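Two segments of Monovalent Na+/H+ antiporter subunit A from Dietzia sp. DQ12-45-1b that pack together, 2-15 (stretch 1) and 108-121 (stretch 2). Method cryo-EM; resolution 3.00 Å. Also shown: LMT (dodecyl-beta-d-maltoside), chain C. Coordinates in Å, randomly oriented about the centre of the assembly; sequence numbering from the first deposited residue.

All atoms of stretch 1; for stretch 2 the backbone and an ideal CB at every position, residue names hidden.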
# COMPACT_ATOMS: atom_id res chain seq x y z
N THR B 2 45.70 5.07 -18.03
CA THR B 2 45.58 5.68 -19.35
C THR B 2 44.50 5.02 -20.18
O THR B 2 43.89 5.67 -21.04
CB THR B 2 46.92 5.62 -20.08
OG1 THR B 2 47.99 5.83 -19.15
CG2 THR B 2 46.98 6.70 -21.15
N LEU B 3 44.24 3.73 -19.96
CA LEU B 3 43.16 3.06 -20.68
C LEU B 3 41.80 3.55 -20.20
O LEU B 3 40.89 3.80 -21.02
CB LEU B 3 43.28 1.55 -20.51
CG LEU B 3 42.39 0.69 -21.40
CD1 LEU B 3 42.41 1.23 -22.82
CD2 LEU B 3 42.85 -0.75 -21.38
N THR B 4 41.63 3.71 -18.89
CA THR B 4 40.42 4.34 -18.37
C THR B 4 40.31 5.78 -18.85
O THR B 4 39.20 6.27 -19.08
CB THR B 4 40.41 4.29 -16.85
OG1 THR B 4 41.64 4.80 -16.34
CG2 THR B 4 40.24 2.86 -16.37
N LEU B 5 41.44 6.46 -19.03
CA LEU B 5 41.40 7.80 -19.60
C LEU B 5 40.90 7.76 -21.04
O LEU B 5 40.14 8.64 -21.46
CB LEU B 5 42.78 8.45 -19.53
CG LEU B 5 42.94 9.76 -20.31
CD1 LEU B 5 42.07 10.84 -19.69
CD2 LEU B 5 44.40 10.19 -20.35
N ALA B 6 41.33 6.76 -21.81
CA ALA B 6 40.85 6.63 -23.18
C ALA B 6 39.35 6.37 -23.22
O ALA B 6 38.64 6.94 -24.05
CB ALA B 6 41.60 5.50 -23.90
N LEU B 7 38.86 5.52 -22.32
CA LEU B 7 37.42 5.29 -22.27
C LEU B 7 36.67 6.55 -21.85
O LEU B 7 35.60 6.86 -22.40
CB LEU B 7 37.11 4.14 -21.32
CG LEU B 7 35.71 3.54 -21.43
CD1 LEU B 7 35.78 2.03 -21.33
CD2 LEU B 7 34.80 4.08 -20.34
N ALA B 8 37.21 7.29 -20.88
CA ALA B 8 36.57 8.53 -20.45
C ALA B 8 36.55 9.55 -21.58
O ALA B 8 35.60 10.32 -21.71
CB ALA B 8 37.30 9.10 -19.23
N VAL B 9 37.59 9.57 -22.42
CA VAL B 9 37.60 10.47 -23.57
C VAL B 9 36.59 10.01 -24.61
O VAL B 9 35.92 10.84 -25.25
CB VAL B 9 39.02 10.57 -24.15
CG1 VAL B 9 38.99 11.15 -25.55
CG2 VAL B 9 39.90 11.41 -23.25
N ALA B 10 36.44 8.70 -24.79
CA ALA B 10 35.42 8.19 -25.70
C ALA B 10 34.03 8.60 -25.26
O ALA B 10 33.16 8.86 -26.09
CB ALA B 10 35.53 6.67 -25.81
N PHE B 11 33.80 8.65 -23.95
CA PHE B 11 32.50 9.10 -23.46
C PHE B 11 32.36 10.62 -23.49
O PHE B 11 31.26 11.14 -23.73
CB PHE B 11 32.26 8.58 -22.04
CG PHE B 11 31.54 7.26 -22.00
CD1 PHE B 11 30.16 7.21 -22.12
CD2 PHE B 11 32.24 6.08 -21.86
CE1 PHE B 11 29.50 6.00 -22.08
CE2 PHE B 11 31.59 4.87 -21.82
CZ PHE B 11 30.22 4.83 -21.94
N GLY B 12 33.46 11.35 -23.27
CA GLY B 12 33.41 12.79 -23.41
C GLY B 12 33.15 13.23 -24.83
O GLY B 12 32.58 14.30 -25.06
N ILE B 13 33.55 12.41 -25.81
CA ILE B 13 33.18 12.68 -27.20
C ILE B 13 31.67 12.71 -27.35
O ILE B 13 31.11 13.60 -27.99
CB ILE B 13 33.82 11.64 -28.13
CG1 ILE B 13 35.33 11.86 -28.23
CG2 ILE B 13 33.19 11.71 -29.51
CD1 ILE B 13 36.05 10.81 -29.01
N ALA B 14 30.98 11.73 -26.75
CA ALA B 14 29.52 11.72 -26.79
C ALA B 14 28.94 12.87 -25.99
O ALA B 14 27.88 13.40 -26.34
CB ALA B 14 28.99 10.38 -26.28
N ALA B 15 29.60 13.25 -24.90
CA ALA B 15 29.13 14.38 -24.11
C ALA B 15 29.21 15.68 -24.91
O ALA B 15 28.35 16.56 -24.76
CB ALA B 15 29.93 14.50 -22.82
N UNK B 108 25.03 8.07 -31.70
CA UNK B 108 25.93 7.30 -32.54
C UNK B 108 27.37 7.34 -32.05
O UNK B 108 28.15 6.46 -32.41
CB UNK B 108 25.86 7.81 -33.98
N UNK B 109 27.73 8.34 -31.25
CA UNK B 109 29.04 8.34 -30.60
C UNK B 109 29.00 7.70 -29.23
O UNK B 109 29.99 7.11 -28.79
CB UNK B 109 29.57 9.77 -30.48
N UNK B 110 27.87 7.82 -28.52
CA UNK B 110 27.70 7.04 -27.30
C UNK B 110 27.62 5.55 -27.60
O UNK B 110 27.98 4.72 -26.76
CB UNK B 110 26.44 7.49 -26.55
N UNK B 111 27.14 5.20 -28.80
CA UNK B 111 27.22 3.81 -29.25
C UNK B 111 28.66 3.34 -29.32
O UNK B 111 28.98 2.25 -28.84
CB UNK B 111 26.55 3.65 -30.62
N UNK B 112 29.54 4.15 -29.90
CA UNK B 112 30.95 3.80 -29.97
C UNK B 112 31.58 3.72 -28.59
O UNK B 112 32.40 2.84 -28.33
CB UNK B 112 31.70 4.82 -30.83
N UNK B 113 31.19 4.62 -27.68
CA UNK B 113 31.74 4.58 -26.33
C UNK B 113 31.29 3.33 -25.60
O UNK B 113 32.09 2.70 -24.89
CB UNK B 113 31.33 5.83 -25.54
N UNK B 114 30.03 2.94 -25.75
CA UNK B 114 29.54 1.73 -25.10
C UNK B 114 30.18 0.49 -25.69
O UNK B 114 30.51 -0.45 -24.96
CB UNK B 114 28.02 1.64 -25.22
N UNK B 115 30.39 0.47 -27.01
CA UNK B 115 31.10 -0.65 -27.62
C UNK B 115 32.53 -0.73 -27.13
O UNK B 115 33.05 -1.82 -26.86
CB UNK B 115 31.08 -0.53 -29.15
N UNK B 116 33.20 0.42 -27.02
CA UNK B 116 34.56 0.45 -26.49
C UNK B 116 34.59 -0.08 -25.07
O UNK B 116 35.48 -0.86 -24.71
CB UNK B 116 35.13 1.87 -26.54
N UNK B 117 33.63 0.33 -24.24
CA UNK B 117 33.55 -0.21 -22.89
C UNK B 117 33.29 -1.70 -22.86
O UNK B 117 33.76 -2.40 -21.96
CB UNK B 117 32.45 0.51 -22.11
N UNK B 118 32.54 -2.21 -23.84
CA UNK B 118 32.25 -3.64 -23.87
C UNK B 118 33.48 -4.45 -24.27
O UNK B 118 33.78 -5.47 -23.64
CB UNK B 118 31.10 -3.93 -24.84
N UNK B 119 34.19 -4.02 -25.31
CA UNK B 119 35.36 -4.78 -25.74
C UNK B 119 36.53 -4.57 -24.78
O UNK B 119 37.38 -5.45 -24.63
CB UNK B 119 35.76 -4.38 -27.16
N UNK B 120 36.60 -3.41 -24.14
CA UNK B 120 37.61 -3.13 -23.12
C UNK B 120 37.10 -3.45 -21.72
O UNK B 120 37.13 -2.61 -20.83
CB UNK B 120 38.04 -1.66 -23.19
N UNK B 121 36.61 -4.67 -21.51
CA UNK B 121 36.01 -5.05 -20.24
C UNK B 121 36.72 -6.28 -19.69
O UNK B 121 36.62 -7.37 -20.27
CB UNK B 121 34.51 -5.32 -20.40
C1B LMT C . 33.53 7.46 -4.36
C2B LMT C . 33.49 7.06 -2.86
C3B LMT C . 32.05 6.85 -2.34
C4B LMT C . 30.95 7.41 -3.29
C5B LMT C . 31.47 8.69 -4.00
C6B LMT C . 31.44 9.88 -3.03
O1B LMT C . 33.22 6.35 -5.16
O2B LMT C . 34.22 5.92 -2.71
O3B LMT C . 31.90 7.30 -1.06
O4' LMT C . 30.58 6.48 -4.24
O5B LMT C . 32.73 8.58 -4.64
O6B LMT C . 30.75 10.92 -3.59
C1' LMT C . 35.70 6.50 -8.55
C2' LMT C . 34.84 7.75 -8.22
C3' LMT C . 33.65 7.42 -7.28
C4' LMT C . 33.88 6.17 -6.41
C5' LMT C . 35.41 6.04 -6.21
C6' LMT C . 35.83 5.01 -5.19
O1' LMT C . 35.00 5.66 -9.36
O2' LMT C . 35.64 8.72 -7.64
O3' LMT C . 32.50 7.26 -8.01
O5' LMT C . 36.09 5.74 -7.40
O6' LMT C . 34.68 4.37 -4.80
C1 LMT C . 34.97 6.04 -10.72
C2 LMT C . 33.64 5.58 -11.21
C3 LMT C . 33.65 4.48 -12.21
C4 LMT C . 32.65 4.82 -13.28
C5 LMT C . 31.34 4.16 -12.99
C6 LMT C . 30.58 3.86 -14.23
C7 LMT C . 31.37 2.95 -15.11
C8 LMT C . 30.50 2.48 -16.22
C9 LMT C . 31.24 1.88 -17.37
C10 LMT C . 30.28 1.79 -18.52
C11 LMT C . 30.98 1.54 -19.81
C12 LMT C . 31.78 0.28 -19.76

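The two helices run nearly antiparallel, at 165°, with axes 8.1 Å apart at closest approach, so small residues are favoured wherever the backbones draw together.

Position 108 has nothing of stretch 1 near its ideal CB; it is Met-108. At 109 the CB points toward stretch 1 and lies 4.2 Å from both CA of Ala-14 and CG2 of Ile-13. A small or beta-branched residue would suit. Thr-109 is found, its OG1 3.1 Å from Ala-14 CA; no hydrogen bond crosses here, and the hydroxyl is satisfied elsewhere in the structure.

At 110 the CB points sideways, 3.9 Å from Ala-14 CB. The CA of 110 lies 5.0 Å from Ala-14 CA, and beyond CB a larger side chain could lead off to the side. Leu-110 does so, touching Ala-14 CB through its own CB at 3.8 Å. Position 111 points away and 112 sideways, both without contact; they are Phe-111 and Ala-112.

Position 113 is tightly bounded. Its CB points toward stretch 1, 3.6 Å from Ala-10 O and 3.8 Å from Phe-11 CD2, with the Phe-11 ring lying across it. Alanine or another very small residue fits best. Ala-113 sets its CB 3.6 Å from the centroid of the Phe-11 ring: a CH-pi contact over the face.

At 114 the CB points away, 5.1 Å from Phe-11 CZ, leaving many choices. Ser-114 turns its OG back to its own helix, donating a hydrogen bond to Leu-110 O at 3.0 Å. Position 115, out of reach, is Met-115.

At 116 the CB points toward stretch 1 but is 4.9 Å from Ala-10 CB, a gap that a mid-sized apolar chain could bridge. Leu-116 brings CD2 to 3.6 Å from Ala-10 CB.

Position 117 also faces stretch 1, yet an ideal CB would sit 3.7 Å from Leu-7 CD1 and just 2.5 Å from LMT C12, so glycine suits. With Gly-117, Leu-7 CD1 approaches the bare CA at 3.5 Å, and LMT C12 lies 3.6 Å from that same CA.

Positions 118, pointing away, and 119, out of reach, are Leu-118 and Val-119. At 120 the backbone leaves helical angles (-93/54), but the CB still points toward stretch 1, 4.7 Å from Leu-7 CD1 and 5.2 Å from Leu-3 CD2. That spacing invites a long apolar residue, and Leu-120 meets Leu-3, CD1 to CD1, at 3.6 Å. Position 121 points away; it is Ala-121.

Stretch 2 (108-121) MTLFAASMLGLVLA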
# COMPACT_ATOMS: atom_id res chain seq x y z
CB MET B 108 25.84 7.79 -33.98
CG MET B 108 24.66 7.24 -34.74
SD MET B 108 24.93 5.53 -35.22
CE MET B 108 26.45 5.70 -36.13
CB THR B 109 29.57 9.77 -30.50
OG1 THR B 109 28.80 10.50 -29.54
CG2 THR B 109 29.50 10.48 -31.83
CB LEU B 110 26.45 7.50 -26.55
CG LEU B 110 26.17 6.87 -25.19
CD1 LEU B 110 25.85 7.95 -24.17
CD2 LEU B 110 25.04 5.88 -25.28
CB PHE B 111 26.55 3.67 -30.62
CG PHE B 111 25.84 2.37 -30.81
CD1 PHE B 111 25.96 1.35 -29.89
CD2 PHE B 111 25.03 2.17 -31.92
CE1 PHE B 111 25.30 0.15 -30.07
CE2 PHE B 111 24.37 0.98 -32.10
CZ PHE B 111 24.50 -0.03 -31.18
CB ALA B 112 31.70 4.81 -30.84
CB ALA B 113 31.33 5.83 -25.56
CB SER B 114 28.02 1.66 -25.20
OG SER B 114 27.41 2.75 -24.54
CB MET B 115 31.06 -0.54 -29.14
CG MET B 115 30.01 -1.40 -29.78
SD MET B 115 29.92 -3.04 -29.05
CE MET B 115 31.30 -3.85 -29.85
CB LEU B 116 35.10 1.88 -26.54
CG LEU B 116 36.61 2.03 -26.38
CD1 LEU B 116 37.31 1.15 -27.38
CD2 LEU B 116 37.03 3.47 -26.56
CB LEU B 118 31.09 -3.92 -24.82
CG LEU B 118 30.77 -5.38 -25.11
CD1 LEU B 118 30.56 -6.15 -23.83
CD2 LEU B 118 29.53 -5.46 -25.97
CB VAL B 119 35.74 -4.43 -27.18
CG1 VAL B 119 34.68 -4.93 -28.14
CG2 VAL B 119 35.91 -2.94 -27.33
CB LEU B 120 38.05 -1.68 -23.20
CG LEU B 120 38.86 -1.29 -24.43
CD1 LEU B 120 39.34 0.14 -24.30
CD2 LEU B 120 40.03 -2.23 -24.59
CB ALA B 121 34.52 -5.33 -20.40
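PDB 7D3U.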